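Putative uncharacterized protein (PDB 3RQA) is of unknown function but carries an atypical PilZ domain of the cyclic di-GMP receptor family and assembles into a tetramer through a helical bundle. Local coordinates at residues G8-A13 with Q154-L159. Sequence-based numbering, arbitrary orientation.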
loop_
_atom_site.group_PDB
_atom_site.type_symbol
_atom_site.label_atom_id
_atom_site.label_comp_id
_atom_site.label_asym_id
_atom_site.label_seq_id
_atom_site.Cartn_x
_atom_site.Cartn_y
_atom_site.Cartn_z
ATOM N N GLY C 8 9.869 -26.386 31.464
ATOM C CA GLY C 8 9.910 -25.521 32.628
ATOM C C GLY C 8 10.878 -25.989 33.701
ATOM O O GLY C 8 11.257 -25.210 34.576
ATOM N N THR C 9 11.275 -27.259 33.641
ATOM C CA THR C 9 12.210 -27.818 34.620
ATOM C C THR C 9 13.633 -27.332 34.357
ATOM O O THR C 9 14.527 -27.519 35.181
ATOM C CB THR C 9 12.211 -29.354 34.585
ATOM O OG1 THR C 9 12.531 -29.798 33.263
ATOM C CG2 THR C 9 10.852 -29.894 34.985
ATOM N N LEU C 10 13.829 -26.713 33.198
ATOM C CA LEU C 10 15.130 -26.179 32.822
ATOM C C LEU C 10 15.367 -24.827 33.481
ATOM O O LEU C 10 16.507 -24.421 33.683
ATOM C CB LEU C 10 15.224 -26.031 31.300
ATOM C CG LEU C 10 15.377 -27.326 30.506
ATOM C CD1 LEU C 10 15.552 -27.020 29.026
ATOM C CD2 LEU C 10 16.586 -28.085 31.036
ATOM N N ALA C 11 14.282 -24.136 33.815
ATOM C CA ALA C 11 14.377 -22.825 34.449
ATOM C C ALA C 11 13.171 -22.607 35.353
ATOM O O ALA C 11 12.385 -21.677 35.152
ATOM C CB ALA C 11 14.442 -21.738 33.381
ATOM N N PRO C 12 13.020 -23.461 36.375
ATOM C CA PRO C 12 11.919 -23.412 37.341
ATOM C C PRO C 12 11.506 -22.006 37.768
ATOM O O PRO C 12 10.353 -21.603 37.587
ATOM C CB PRO C 12 12.455 -24.235 38.505
ATOM C CG PRO C 12 13.283 -25.259 37.814
ATOM C CD PRO C 12 14.032 -24.448 36.791
ATOM N N ALA C 13 12.449 -21.259 38.325
ATOM C CA ALA C 13 12.162 -19.913 38.795
ATOM C C ALA C 13 11.665 -18.982 37.692
ATOM O O ALA C 13 10.792 -18.148 37.921
ATOM C CB ALA C 13 13.386 -19.329 39.454
ATOM N N GLN C 154 17.977 -27.868 21.235
ATOM C CA GLN C 154 17.576 -26.474 21.045
ATOM C C GLN C 154 17.912 -25.621 22.264
ATOM O O GLN C 154 17.855 -26.099 23.401
ATOM C CB GLN C 154 16.072 -26.356 20.797
ATOM C CG GLN C 154 15.524 -27.138 19.626
ATOM C CD GLN C 154 14.148 -26.635 19.212
ATOM O OE1 GLN C 154 14.026 -25.597 18.559
ATOM N NE2 GLN C 154 13.107 -27.357 19.607
ATOM N N HIS C 155 18.259 -24.360 22.022
ATOM C CA HIS C 155 18.567 -23.423 23.103
ATOM C C HIS C 155 17.248 -22.737 23.457
ATOM O O HIS C 155 16.602 -22.142 22.592
ATOM C CB HIS C 155 19.573 -22.353 22.652
ATOM C CG HIS C 155 20.870 -22.898 22.140
ATOM N ND1 HIS C 155 21.001 -23.469 20.893
ATOM C CD2 HIS C 155 22.104 -22.926 22.697
ATOM C CE1 HIS C 155 22.259 -23.821 20.700
ATOM N NE2 HIS C 155 22.950 -23.503 21.780
ATOM N N TRP C 156 16.836 -22.823 24.715
ATOM C CA TRP C 156 15.585 -22.190 25.116
ATOM C C TRP C 156 15.811 -20.931 25.922
ATOM O O TRP C 156 16.712 -20.857 26.757
ATOM C CB TRP C 156 14.697 -23.158 25.909
ATOM C CG TRP C 156 14.176 -24.286 25.068
ATOM C CD1 TRP C 156 14.738 -25.520 24.902
ATOM C CD2 TRP C 156 13.002 -24.269 24.252
ATOM N NE1 TRP C 156 13.985 -26.277 24.033
ATOM C CE2 TRP C 156 12.913 -25.532 23.618
ATOM C CE3 TRP C 156 12.014 -23.310 23.994
ATOM C CZ2 TRP C 156 11.871 -25.861 22.740
ATOM C CZ3 TRP C 156 10.980 -23.634 23.125
ATOM C CH2 TRP C 156 10.917 -24.904 22.507
ATOM N N LEU C 157 14.973 -19.941 25.647
ATOM C CA LEU C 157 15.028 -18.650 26.300
ATOM C C LEU C 157 13.707 -18.341 26.975
ATOM O O LEU C 157 12.642 -18.658 26.449
ATOM C CB LEU C 157 15.318 -17.553 25.267
ATOM C CG LEU C 157 16.754 -17.139 24.934
ATOM C CD1 LEU C 157 17.749 -18.250 25.240
ATOM C CD2 LEU C 157 16.804 -16.730 23.477
ATOM N N TRP C 158 13.792 -17.737 28.149
ATOM C CA TRP C 158 12.624 -17.305 28.896
ATOM C C TRP C 158 12.786 -15.796 28.882
ATOM O O TRP C 158 13.734 -15.259 29.455
ATOM C CB TRP C 158 12.653 -17.833 30.334
ATOM C CG TRP C 158 12.245 -19.266 30.451
ATOM C CD1 TRP C 158 11.069 -19.748 30.963
ATOM C CD2 TRP C 158 13.001 -20.411 30.043
ATOM N NE1 TRP C 158 11.051 -21.118 30.897
ATOM C CE2 TRP C 158 12.222 -21.554 30.336
ATOM C CE3 TRP C 158 14.265 -20.583 29.455
ATOM C CZ2 TRP C 158 12.663 -22.855 30.064
ATOM C CZ3 TRP C 158 14.705 -21.879 29.184
ATOM C CH2 TRP C 158 13.903 -22.997 29.489
ATOM N N LEU C 159 11.885 -15.119 28.190
ATOM C CA LEU C 159 11.936 -13.673 28.089
ATOM C C LEU C 159 10.781 -13.013 28.854
ATOM O O LEU C 159 9.633 -13.442 28.755
ATOM C CB LEU C 159 11.872 -13.239 26.621
ATOM C CG LEU C 159 12.906 -13.669 25.568
ATOM C CD1 LEU C 159 14.297 -13.304 26.028
ATOM C CD2 LEU C 159 12.801 -15.145 25.299
#
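In Trp158, CG stands beside the backbone N and anti to the carbonyl carbon (chi1 -78°), which helps bring the indole to Ala11 and Leu10. Leu10 turns its CG in the same sense, anti to its carbonyl carbon (chi1 -73°), and this, with an extended second torsion, sends CD1 toward Trp156. The methyl of Ala11 sits over one face of the Trp158 indole. Ala11 CB is 3.8 Å from the centroid of the six-membered ring of Trp158 and 10° off the ring normal, a well-centred CH-pi contact. Leu10 CB lies 3.8 Å from Trp158 CH2, at the far end of the indole, and approaches it obliquely. Leu10 CD1 reaches farther, to 4.5 Å from Trp156 CD1, again oblique to the ring. No hydrogen bond crosses the contact. The backbone bond from Ala11 N to Gly8 O (3.3 Å) closes a turn just before the helix, and Ala11 is the N-cap residue. The indole N-H groups of both tryptophans are satisfied outside this packing: Trp156 NE1 by Asp151 OD1, and Trp158 NE1 by Asp15 OD2 of helix 12-19, which starts right after Ala11. The contact thus lays the turn leading into helix 12-19 against strand 155-161, which lies between strands 110-115 and 139-150 in the antiparallel barrel of the PilZ domain; Ala147 of strand 139-150 also touches Ala11 and Trp158.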